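Local coordinates for protein phosphoribosylaminoimidazole carboxylase, ATPase subunit (Thermotoga maritima, PDB 3AX6) that probably catalyses the ATP-dependent carboxylation of 5-aminoimidazole ribonucleotide with bicarbonate to N5-carboxyaminoimidazole ribonucleotide in de novo purine biosynthesis, and binds ADP in its ATP-grasp fold, at residues 66-70 with 71-75; 93-96 with 97-101; 102-105 with 106-110; 152-155 with 156-159; 265-268 with 269-272. All blocks are in the same frame, centred on the assembly; numbering follows the deposited sequence.

Contact 1 of 5, residues 66-70 with 71-75; sequences TTYDL and EHIDV
Ile-73 folds back against the end of strand 65-68 and meets two side chains, Tyr-68 and Leu-70, with different branches. The first meeting is a CH-pi contact: the CD1 methyl of Ile-73 lies over one face of the Tyr-68 ring, 4.0 Å from its centroid and 25° off the normal. It is displaced toward the rim, nearest CG at 3.7 Å, and the two side chains cross at about a right angle. Tyr-68 CG stands between the backbone N and the carbonyl carbon (chi1 39°), which turns the ring broadside to the methyl.

The second meeting is purely aliphatic. Leu-70 CD2 presses on Ile-73 CG2 at 3.5 Å, tighter than usual van der Waals contact. With an alanine in place of Leu-70, Ile-73 CG2 would probably lose this neighbour, leaving a gap between the strand end and the turn.

The polar ends are held by residues outside the turn: Glu-71 OE1 forms a salt bridge with Arg-261, and Tyr-68 OH is hydrogen-bonded to Pro-90 O. Within the turn, Ile-73 N makes a weak bond to Glu-71 O at 2.6 Å, closing an inverse gamma turn centred on His-72.

The segment leads from strand 65-68 of the parallel, Rossmann-like sheet toward helix 75-83, whose N-cap is Asp-74; Leu-95 of helix 92-99 and Ile-7 of strand 3-7 both pack against Tyr-68 and Ile-73.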
# COMPACT_ATOMS: atom_id res chain seq x y z
N THR A 66 19.91 -2.47 10.68
CA THR A 66 20.25 -1.96 9.37
C THR A 66 20.08 -3.05 8.31
O THR A 66 20.36 -4.24 8.55
CB THR A 66 21.71 -1.45 9.33
OG1 THR A 66 21.87 -0.44 10.32
CG2 THR A 66 22.04 -0.85 7.97
N THR A 67 19.61 -2.62 7.15
CA THR A 67 19.39 -3.52 6.02
C THR A 67 19.76 -2.77 4.74
O THR A 67 20.23 -1.64 4.79
CB THR A 67 17.93 -4.00 5.98
OG1 THR A 67 17.76 -4.92 4.90
CG2 THR A 67 16.98 -2.82 5.82
N TYR A 68 19.55 -3.40 3.59
CA TYR A 68 19.92 -2.77 2.33
C TYR A 68 19.02 -3.16 1.16
O TYR A 68 18.33 -4.18 1.21
CB TYR A 68 21.38 -3.12 2.02
CG TYR A 68 21.75 -4.55 2.39
CD1 TYR A 68 21.53 -5.60 1.51
CD2 TYR A 68 22.30 -4.84 3.64
CE1 TYR A 68 21.85 -6.92 1.86
CE2 TYR A 68 22.62 -6.15 4.00
CZ TYR A 68 22.39 -7.19 3.11
OH TYR A 68 22.67 -8.49 3.47
N ASP A 69 19.03 -2.35 0.10
CA ASP A 69 18.20 -2.63 -1.07
C ASP A 69 19.00 -3.01 -2.31
O ASP A 69 18.45 -3.12 -3.40
CB ASP A 69 17.26 -1.44 -1.38
CG ASP A 69 17.92 -0.37 -2.23
OD1 ASP A 69 17.19 0.42 -2.85
OD2 ASP A 69 19.16 -0.31 -2.29
N LEU A 70 20.31 -3.20 -2.14
CA LEU A 70 21.18 -3.59 -3.24
C LEU A 70 22.38 -4.36 -2.69
O LEU A 70 22.67 -4.30 -1.50
CB LEU A 70 21.67 -2.36 -4.02
CG LEU A 70 22.84 -1.54 -3.47
CD1 LEU A 70 23.34 -0.57 -4.53
CD2 LEU A 70 22.42 -0.79 -2.22
N GLU A 71 23.08 -5.07 -3.56
CA GLU A 71 24.22 -5.87 -3.12
C GLU A 71 25.57 -5.17 -3.24
O GLU A 71 26.46 -5.42 -2.43
CB GLU A 71 24.27 -7.19 -3.90
CG GLU A 71 23.10 -8.13 -3.60
CD GLU A 71 21.94 -7.95 -4.56
OE1 GLU A 71 21.51 -6.80 -4.78
OE2 GLU A 71 21.46 -8.98 -5.09
N HIS A 72 25.71 -4.31 -4.23
CA HIS A 72 26.96 -3.59 -4.44
C HIS A 72 27.18 -2.58 -3.33
O HIS A 72 26.99 -1.38 -3.53
CB HIS A 72 26.95 -2.86 -5.78
CG HIS A 72 26.64 -3.75 -6.94
ND1 HIS A 72 25.44 -4.43 -7.06
CD2 HIS A 72 27.37 -4.09 -8.04
CE1 HIS A 72 25.44 -5.14 -8.18
NE2 HIS A 72 26.60 -4.95 -8.79
N ILE A 73 27.57 -3.07 -2.16
CA ILE A 73 27.81 -2.19 -1.02
C ILE A 73 29.06 -2.64 -0.29
O ILE A 73 29.55 -3.75 -0.51
CB ILE A 73 26.63 -2.21 -0.03
CG1 ILE A 73 26.44 -3.62 0.55
CG2 ILE A 73 25.37 -1.78 -0.73
CD1 ILE A 73 25.23 -3.75 1.45
N ASP A 74 29.59 -1.77 0.56
CA ASP A 74 30.79 -2.10 1.32
C ASP A 74 30.45 -3.23 2.29
O ASP A 74 30.16 -2.99 3.46
CB ASP A 74 31.25 -0.87 2.10
CG ASP A 74 32.59 -1.07 2.74
OD1 ASP A 74 33.11 -2.20 2.71
OD2 ASP A 74 33.13 -0.08 3.29
N VAL A 75 30.48 -4.45 1.78
CA VAL A 75 30.15 -5.61 2.60
C VAL A 75 31.16 -5.86 3.72
O VAL A 75 30.79 -6.29 4.81
CB VAL A 75 30.00 -6.88 1.72
CG1 VAL A 75 31.26 -7.09 0.89
CG2 VAL A 75 29.75 -8.10 2.60

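Contact 2 of 5, residues 93-96 with 97-101. With ADP (adenosine-5'-diphosphate), chain E.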
# COMPACT_ATOMS: atom_id res chain seq x y z
N TYR A 93 27.73 -11.75 6.05
CA TYR A 93 28.26 -13.07 5.73
C TYR A 93 27.39 -13.74 4.67
O TYR A 93 27.89 -14.41 3.76
CB TYR A 93 28.33 -13.93 7.00
CG TYR A 93 29.49 -13.60 7.89
CD1 TYR A 93 30.78 -14.01 7.55
CD2 TYR A 93 29.33 -12.85 9.06
CE1 TYR A 93 31.88 -13.68 8.34
CE2 TYR A 93 30.42 -12.51 9.86
CZ TYR A 93 31.69 -12.93 9.49
OH TYR A 93 32.79 -12.59 10.25
N THR A 94 26.08 -13.57 4.79
CA THR A 94 25.15 -14.14 3.82
C THR A 94 25.37 -13.39 2.52
O THR A 94 25.52 -13.99 1.45
CB THR A 94 23.68 -13.97 4.25
OG1 THR A 94 23.43 -14.74 5.43
CG2 THR A 94 22.75 -14.44 3.14
N LEU A 95 25.38 -12.06 2.61
CA LEU A 95 25.59 -11.22 1.45
C LEU A 95 26.90 -11.64 0.76
O LEU A 95 26.98 -11.72 -0.47
CB LEU A 95 25.66 -9.76 1.88
CG LEU A 95 25.76 -8.70 0.78
CD1 LEU A 95 24.65 -8.90 -0.24
CD2 LEU A 95 25.67 -7.31 1.40
N GLU A 96 27.91 -11.94 1.57
CA GLU A 96 29.21 -12.35 1.07
C GLU A 96 29.13 -13.66 0.27
O GLU A 96 29.76 -13.80 -0.78
CB GLU A 96 30.18 -12.51 2.24
CG GLU A 96 31.63 -12.70 1.85
CD GLU A 96 32.55 -12.68 3.05
OE1 GLU A 96 32.31 -13.48 3.99
OE2 GLU A 96 33.51 -11.87 3.07
N ILE A 97 28.35 -14.61 0.79
CA ILE A 97 28.17 -15.90 0.13
C ILE A 97 27.45 -15.77 -1.21
O ILE A 97 27.80 -16.43 -2.18
CB ILE A 97 27.36 -16.87 1.02
CG1 ILE A 97 28.21 -17.35 2.19
CG2 ILE A 97 26.87 -18.05 0.20
CD1 ILE A 97 27.51 -18.37 3.08
N ILE A 98 26.44 -14.91 -1.24
CA ILE A 98 25.65 -14.70 -2.45
C ILE A 98 26.35 -13.87 -3.54
O ILE A 98 26.17 -14.14 -4.73
CB ILE A 98 24.30 -14.05 -2.10
CG1 ILE A 98 23.55 -14.93 -1.10
CG2 ILE A 98 23.47 -13.86 -3.36
CD1 ILE A 98 22.27 -14.32 -0.58
N GLN A 99 27.14 -12.89 -3.13
CA GLN A 99 27.84 -12.02 -4.08
C GLN A 99 28.74 -12.74 -5.08
O GLN A 99 28.96 -12.26 -6.19
CB GLN A 99 28.69 -11.00 -3.34
CG GLN A 99 27.91 -9.90 -2.67
CD GLN A 99 28.77 -8.69 -2.40
OE1 GLN A 99 29.86 -8.79 -1.85
NE2 GLN A 99 28.27 -7.52 -2.81
N ASP A 100 29.29 -13.88 -4.68
CA ASP A 100 30.16 -14.64 -5.56
C ASP A 100 29.44 -15.93 -5.95
O ASP A 100 29.19 -16.79 -5.12
CB ASP A 100 31.48 -14.94 -4.85
CG ASP A 100 32.39 -15.85 -5.65
OD1 ASP A 100 33.57 -15.98 -5.27
OD2 ASP A 100 31.92 -16.44 -6.65
N LYS A 101 29.11 -16.03 -7.23
CA LYS A 101 28.39 -17.19 -7.73
C LYS A 101 29.04 -18.53 -7.45
O LYS A 101 28.34 -19.51 -7.24
CB LYS A 101 28.14 -17.05 -9.23
CG LYS A 101 27.20 -15.92 -9.60
CD LYS A 101 26.69 -16.09 -11.02
CE LYS A 101 25.60 -15.08 -11.35
NZ LYS A 101 24.97 -15.38 -12.66
PB ADP E . 21.96 -13.20 -14.57
O1B ADP E . 20.70 -13.36 -13.79
O2B ADP E . 21.63 -12.43 -15.96
O3B ADP E . 23.05 -12.32 -13.65
PA ADP E . 21.66 -15.95 -14.95
O1A ADP E . 22.25 -17.01 -14.10
O2A ADP E . 20.17 -15.62 -14.39
O3A ADP E . 22.67 -14.64 -14.91
O5' ADP E . 21.61 -16.48 -16.48
C5' ADP E . 20.56 -15.79 -17.18
C4' ADP E . 19.79 -16.76 -18.08
O4' ADP E . 20.70 -17.71 -18.73
C3' ADP E . 18.77 -17.59 -17.28
O3' ADP E . 17.52 -16.91 -17.13
C2' ADP E . 18.68 -18.88 -18.09
O2' ADP E . 17.67 -18.78 -19.10
C1' ADP E . 20.09 -19.04 -18.68
N9 ADP E . 20.90 -19.99 -17.89
C8 ADP E . 21.55 -19.75 -16.71
N7 ADP E . 22.16 -20.82 -16.30
C5 ADP E . 21.96 -21.82 -17.18
C6 ADP E . 22.36 -23.18 -17.27
N6 ADP E . 23.14 -23.75 -16.30
N1 ADP E . 21.96 -23.91 -18.34
C2 ADP E . 21.19 -23.38 -19.30
N3 ADP E . 20.79 -22.11 -19.25
C4 ADP E . 21.15 -21.30 -18.22
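Leu-95 O takes the shortest of the helical bonds here, from Gln-99 N at 2.9 Å. The same oxygen has Gln-99 CG close by at 3.0 Å, because that carbon is set beside its own backbone N (chi1 -72°) and the chain starts out back along the preceding turn. Farther out along the side chain, Leu-95 CD1 only grazes Gln-99 CG at 4.2 Å, the two side chains passing at a slant.

One residue earlier in the helix, Ile-98 N bonds to Thr-94 O at 3.0 Å. Their side chains run side by side in the same direction, so that the end methyl CD1 of Ile-98 rests against Thr-94 CG2 at 3.8 Å. Ile-97 N completes the series on Tyr-93 O, while Ile-97 CG1 lies 3.3 Å from that oxygen.

Beyond the helix, Asp-100 is the N-cap of the next one: its OD2 accepts from Phe-102 N and its OD1 forms a salt bridge with Arg-140. Lys-101 then reaches away with an extended chain, and its NZ makes a weak hydrogen bond of 3.3 Å to ADP O3A, the oxygen bridging the two phosphates. The whole is a regular alpha-helical i to i+4 ladder followed by a capped helix start, which delivers a lysine to the nucleotide pocket of the ATP-grasp fold.

Contact 3 of 5, residues 102-105 with 106-110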
# COMPACT_ATOMS: atom_id res chain seq x y z
N PHE A 102 30.37 -18.57 -7.44
CA PHE A 102 31.05 -19.84 -7.18
C PHE A 102 30.91 -20.25 -5.71
O PHE A 102 30.53 -21.38 -5.41
CB PHE A 102 32.53 -19.77 -7.56
CG PHE A 102 33.26 -21.06 -7.31
CD1 PHE A 102 34.10 -21.20 -6.21
CD2 PHE A 102 33.07 -22.15 -8.15
CE1 PHE A 102 34.73 -22.41 -5.95
CE2 PHE A 102 33.70 -23.36 -7.90
CZ PHE A 102 34.53 -23.50 -6.80
N VAL A 103 31.23 -19.34 -4.80
CA VAL A 103 31.11 -19.65 -3.39
C VAL A 103 29.65 -20.00 -3.11
O VAL A 103 29.35 -20.90 -2.33
CB VAL A 103 31.55 -18.46 -2.51
CG1 VAL A 103 33.02 -18.14 -2.75
CG2 VAL A 103 30.71 -17.25 -2.82
N GLN A 104 28.73 -19.29 -3.78
CA GLN A 104 27.30 -19.55 -3.62
C GLN A 104 26.99 -20.99 -4.00
O GLN A 104 26.31 -21.69 -3.26
CB GLN A 104 26.49 -18.58 -4.49
CG GLN A 104 25.01 -18.93 -4.56
CD GLN A 104 24.20 -17.91 -5.33
OE1 GLN A 104 23.36 -18.27 -6.16
NE2 GLN A 104 24.44 -16.64 -5.07
N LYS A 105 27.48 -21.43 -5.16
CA LYS A 105 27.27 -22.80 -5.63
C LYS A 105 27.90 -23.81 -4.67
O LYS A 105 27.32 -24.85 -4.37
CB LYS A 105 27.88 -22.98 -7.03
CG LYS A 105 27.16 -22.25 -8.15
CD LYS A 105 25.74 -22.75 -8.30
CE LYS A 105 24.99 -22.01 -9.39
NZ LYS A 105 23.57 -22.47 -9.48
N GLU A 106 29.10 -23.48 -4.19
CA GLU A 106 29.85 -24.32 -3.26
C GLU A 106 29.01 -24.48 -1.98
O GLU A 106 28.92 -25.57 -1.42
CB GLU A 106 31.18 -23.63 -2.93
CG GLU A 106 32.33 -24.52 -2.48
CD GLU A 106 33.15 -25.08 -3.64
OE1 GLU A 106 34.27 -25.57 -3.40
OE2 GLU A 106 32.67 -25.03 -4.79
N PHE A 107 28.39 -23.39 -1.54
CA PHE A 107 27.56 -23.41 -0.34
C PHE A 107 26.32 -24.28 -0.49
O PHE A 107 26.01 -25.10 0.37
CB PHE A 107 27.14 -22.00 0.05
CG PHE A 107 26.07 -21.96 1.10
CD1 PHE A 107 24.73 -21.86 0.75
CD2 PHE A 107 26.40 -22.04 2.45
CE1 PHE A 107 23.74 -21.85 1.73
CE2 PHE A 107 25.42 -22.03 3.44
CZ PHE A 107 24.08 -21.93 3.07
N LEU A 108 25.60 -24.08 -1.59
CA LEU A 108 24.40 -24.85 -1.83
C LEU A 108 24.75 -26.34 -1.91
O LEU A 108 24.07 -27.18 -1.33
CB LEU A 108 23.73 -24.38 -3.12
CG LEU A 108 23.23 -22.93 -3.09
CD1 LEU A 108 22.87 -22.46 -4.50
CD2 LEU A 108 22.05 -22.83 -2.15
N LYS A 109 25.84 -26.65 -2.62
CA LYS A 109 26.28 -28.03 -2.77
C LYS A 109 26.64 -28.64 -1.42
O LYS A 109 26.37 -29.82 -1.16
CB LYS A 109 27.49 -28.10 -3.70
CG LYS A 109 28.06 -29.50 -3.86
CD LYS A 109 29.24 -29.54 -4.82
CE LYS A 109 29.81 -30.94 -4.92
NZ LYS A 109 28.76 -31.94 -5.28
N LYS A 110 27.24 -27.84 -0.55
CA LYS A 110 27.62 -28.30 0.78
C LYS A 110 26.41 -28.58 1.66
O LYS A 110 26.50 -29.32 2.64
CB LYS A 110 28.56 -27.28 1.44
CG LYS A 110 28.93 -27.60 2.87
CD LYS A 110 30.21 -26.88 3.30
CE LYS A 110 31.44 -27.48 2.62
NZ LYS A 110 32.73 -26.95 3.16
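Helix 101-110, which packs beside the ATP-grasp strands, brings Phe-102 and Glu-106 together one turn apart. Four i to i+4 backbone bonds carry the helix across this point. Glu-106 N to Phe-102 O is among the shortest, at 2.8 Å, with an N-H...O angle of 162°, and Lys-109 N to Lys-105 O follows at 2.9 Å.

On the same flank as Phe-102 and Glu-106, strand 118-120 supplies Tyr-118, whose hydroxyl is hydrogen-bonded to Glu-106 OE2. Lys-105 heads for strand 166-170, where its side chain touches Tyr-167 and Glu-169, the latter an ADP-binding residue. Gln-104 NE2 is hydrogen-bonded to Glu-257 OE2; that glutamate is a predicted ATP-binding residue, so the glutamine probably helps to position it.

Gln-104 and Leu-108 run alongside each other, pointing the same way, with Gln-104 CG 4.1 Å from Leu-108 CD1. Leu-108 CG also lies 3.3 Å from Gln-104 O, and the side chain continues onto Val-255 and Ile-258 of strand 253-259.

The closest side-chain approach is between the aromatic ring and the carboxylate. Both side chains leave the helix in the same direction, and a bend at chi2 of Glu-106 (87°) swings the acid toward the phenylalanine. The two planes are 48° apart, and the oxygen approaches the ring obliquely, with Glu-106 OE2 just 3.1 Å from Phe-102 CZ.

Contact 4 of 5, residues 152-155 with 156-159; sequences IKNE and KDLE
Asp-157 OD2 is gripped twice by one residue, Lys-153. The backbone N of Lys-153 donates to the anti lone pair of this oxygen at 3.0 Å, while Lys-153 NZ closes a salt bridge of 2.8 Å on the syn side, 28° out of the carboxylate plane. To come round to the same oxygen, the lysine chain bends at both chi3 and chi4 (each -61°), curling its ammonium group back beside its own backbone. The aspartate thereby ties the start of the turn to its middle.

Backbone bonds hold the acid in place. Asp-157 N donates to Asn-154 O at 3.2 Å, with a second, weak bond to Asn-154 OD1. Next along, Leu-158 N meets Glu-155 O at 2.7 Å, again in the i to i+3 pattern of a tight helical turn.

The apolar side is formed by Ile-152 and Leu-158, which cross at about a right angle with Ile-152 CG2 3.6 Å from Leu-158 CD2. This surface turn follows edge strand 149-152, which pairs through Ile-152 with Val-135 of the neighbouring strand, and both apolar side chains rest on Val-128 of helix 124-129.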
# COMPACT_ATOMS: atom_id res chain seq x y z
N ILE A 152 29.28 -21.60 -24.18
CA ILE A 152 30.36 -22.05 -25.06
C ILE A 152 29.87 -23.25 -25.88
O ILE A 152 29.90 -24.39 -25.42
CB ILE A 152 31.61 -22.45 -24.23
CG1 ILE A 152 32.05 -21.26 -23.38
CG2 ILE A 152 32.75 -22.87 -25.15
CD1 ILE A 152 33.24 -21.53 -22.49
N LYS A 153 29.42 -22.97 -27.10
CA LYS A 153 28.91 -24.00 -27.99
C LYS A 153 29.98 -24.84 -28.68
O LYS A 153 29.73 -25.99 -29.04
CB LYS A 153 28.00 -23.35 -29.05
CG LYS A 153 26.86 -22.52 -28.44
CD LYS A 153 26.03 -21.83 -29.51
CE LYS A 153 26.87 -20.87 -30.35
NZ LYS A 153 27.47 -19.77 -29.54
N ASN A 154 31.18 -24.28 -28.84
CA ASN A 154 32.29 -24.98 -29.48
C ASN A 154 33.62 -24.27 -29.22
O ASN A 154 33.67 -23.29 -28.47
CB ASN A 154 32.05 -25.09 -30.98
CG ASN A 154 31.63 -23.77 -31.60
OD1 ASN A 154 32.33 -22.77 -31.50
ND2 ASN A 154 30.48 -23.78 -32.26
N GLU A 155 34.69 -24.75 -29.84
CA GLU A 155 36.02 -24.15 -29.69
C GLU A 155 36.03 -22.66 -30.02
O GLU A 155 36.56 -21.85 -29.26
CB GLU A 155 37.03 -24.85 -30.59
CG GLU A 155 37.61 -26.14 -30.05
CD GLU A 155 38.66 -26.73 -30.98
OE1 GLU A 155 39.42 -27.61 -30.53
OE2 GLU A 155 38.71 -26.31 -32.16
N LYS A 156 35.46 -22.31 -31.17
CA LYS A 156 35.42 -20.92 -31.62
C LYS A 156 34.99 -19.95 -30.52
O LYS A 156 35.50 -18.83 -30.44
CB LYS A 156 34.47 -20.77 -32.81
CG LYS A 156 35.01 -21.29 -34.14
CD LYS A 156 36.23 -20.50 -34.64
CE LYS A 156 35.92 -19.02 -34.94
NZ LYS A 156 35.74 -18.18 -33.71
N ASP A 157 34.06 -20.38 -29.68
CA ASP A 157 33.58 -19.51 -28.62
C ASP A 157 34.57 -19.28 -27.49
O ASP A 157 34.41 -18.35 -26.70
CB ASP A 157 32.25 -20.04 -28.06
CG ASP A 157 31.12 -19.93 -29.06
OD1 ASP A 157 31.26 -19.15 -30.03
OD2 ASP A 157 30.09 -20.61 -28.89
N LEU A 158 35.61 -20.10 -27.41
CA LEU A 158 36.61 -19.92 -26.36
C LEU A 158 37.36 -18.59 -26.52
O LEU A 158 37.95 -18.08 -25.55
CB LEU A 158 37.59 -21.09 -26.34
CG LEU A 158 37.01 -22.44 -25.94
CD1 LEU A 158 38.13 -23.46 -25.81
CD2 LEU A 158 36.26 -22.32 -24.62
N GLU A 159 37.34 -18.03 -27.72
CA GLU A 159 38.02 -16.77 -28.00
C GLU A 159 37.24 -15.59 -27.44
O GLU A 159 37.83 -14.60 -27.01
CB GLU A 159 38.20 -16.57 -29.51
CG GLU A 159 39.50 -17.13 -30.07
CD GLU A 159 40.72 -16.46 -29.47
OE1 GLU A 159 41.04 -16.73 -28.29
OE2 GLU A 159 41.37 -15.67 -30.17

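Contact 5 of 5, residues 265-268 with 269-272; sequences SGHY and TIEA
The chain turns from a short 3-10 segment into helix 268-272, with Thr-269 N and Ile-270 N bonded to Gly-266 O and His-267 O. Gly-266 O is held a second time by the same threonine: Thr-269 OG1 donates to it at 2.7 Å, almost straight along the carbonyl direction (C=O...O angle 175°). That hydroxyl sits between its own backbone N and carbonyl carbon (chi1 63°), from where it can bend back to Gly-266, and it also bonds to Gln-277 N.

The methyl of the same threonine takes the other role. Thr-269 CG2 lies over one face of the Tyr-268 ring, 3.6 Å from the centroid and 18° off the normal, in a CH-pi contact between neighbours in sequence. At the ring's edge, in its plane, is Ser-265 O, and Tyr-193, Pro-194 and Val-196 of strand 190-198 pack against the tyrosine. A serine in place of Tyr-268 would probably take away the ring face on which the Thr-269 methyl rests and open a gap against that strand.

Further on, Tyr-268 O accepts from both Glu-271 N at 3.0 Å and Ala-272 N at 2.9 Å. His-267 stacks its ring on that of His-346 and comes near Ile-270 CD1. In this buried place the threonine thus serves in two ways, its hydroxyl bonding to two backbone groups, Gly-266 O and Gln-277 N, while its methyl packs on the tyrosine ring.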
# COMPACT_ATOMS: atom_id res chain seq x y z
N SER A 265 10.52 -9.97 -8.75
CA SER A 265 9.60 -11.07 -9.02
C SER A 265 8.59 -11.24 -7.88
O SER A 265 7.71 -12.09 -7.96
CB SER A 265 10.35 -12.38 -9.25
OG SER A 265 10.70 -12.99 -8.01
N GLY A 266 8.72 -10.42 -6.84
CA GLY A 266 7.81 -10.50 -5.71
C GLY A 266 6.84 -9.34 -5.56
O GLY A 266 6.10 -9.26 -4.58
N HIS A 267 6.82 -8.42 -6.53
CA HIS A 267 5.92 -7.28 -6.44
C HIS A 267 4.45 -7.71 -6.45
O HIS A 267 3.58 -7.00 -5.96
CB HIS A 267 6.16 -6.28 -7.59
CG HIS A 267 7.42 -5.50 -7.45
ND1 HIS A 267 7.86 -5.01 -6.23
CD2 HIS A 267 8.35 -5.12 -8.36
CE1 HIS A 267 9.00 -4.37 -6.41
NE2 HIS A 267 9.32 -4.42 -7.69
N TYR A 268 4.18 -8.87 -7.02
CA TYR A 268 2.82 -9.37 -7.08
C TYR A 268 2.22 -9.45 -5.69
O TYR A 268 1.02 -9.22 -5.51
CB TYR A 268 2.79 -10.74 -7.75
CG TYR A 268 3.22 -11.88 -6.87
CD1 TYR A 268 2.29 -12.58 -6.11
CD2 TYR A 268 4.57 -12.26 -6.77
CE1 TYR A 268 2.67 -13.63 -5.28
CE2 TYR A 268 4.96 -13.32 -5.93
CZ TYR A 268 4.00 -13.99 -5.19
OH TYR A 268 4.35 -15.02 -4.33
N THR A 269 3.05 -9.78 -4.70
CA THR A 269 2.57 -9.92 -3.32
C THR A 269 1.82 -8.68 -2.81
O THR A 269 0.92 -8.79 -1.97
CB THR A 269 3.73 -10.25 -2.34
OG1 THR A 269 4.66 -9.16 -2.31
CG2 THR A 269 4.47 -11.52 -2.77
N ILE A 270 2.20 -7.50 -3.31
CA ILE A 270 1.58 -6.25 -2.89
C ILE A 270 0.10 -6.20 -3.23
O ILE A 270 -0.71 -5.67 -2.46
CB ILE A 270 2.26 -5.03 -3.56
CG1 ILE A 270 3.72 -4.95 -3.12
CG2 ILE A 270 1.53 -3.75 -3.20
CD1 ILE A 270 4.55 -3.96 -3.92
N GLU A 271 -0.25 -6.79 -4.37
CA GLU A 271 -1.63 -6.80 -4.84
C GLU A 271 -2.40 -8.09 -4.59
O GLU A 271 -3.62 -8.05 -4.50
CB GLU A 271 -1.68 -6.53 -6.35
CG GLU A 271 -0.72 -5.48 -6.89
CD GLU A 271 -1.04 -4.07 -6.42
OE1 GLU A 271 -2.23 -3.79 -6.14
OE2 GLU A 271 -0.10 -3.25 -6.36
N ALA A 272 -1.71 -9.22 -4.49
CA ALA A 272 -2.40 -10.51 -4.36
C ALA A 272 -2.20 -11.34 -3.11
O ALA A 272 -2.76 -12.44 -2.99
CB ALA A 272 -2.09 -11.36 -5.57

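How the contacts relate
Contacts 1, 2 and 3 form a chain of touching neighbours, whereas contacts 4 and 5 stand apart. The turn of contact 1 packs on the helix of contact 2, Ile-73 CD1 lying 3.6 Å from Leu-95 CD2. Contacts 2 and 3 sit on consecutive helices with centres about 10 Å apart; Ile-97 CD1 approaches Phe-107 CD2 at 3.9 Å. Lys-101, at the start of helix 101-110, makes a weak hydrogen bond to ADP, while the side chains of Lys-105 and Glu-71 come to about 7 and 9 Å from it. Contact 4 is more peripheral, Lys-153 being about 11 Å from the nucleotide. Contact 5 lies away from the annotated sites, its centre about 40 Å from that of contact 4.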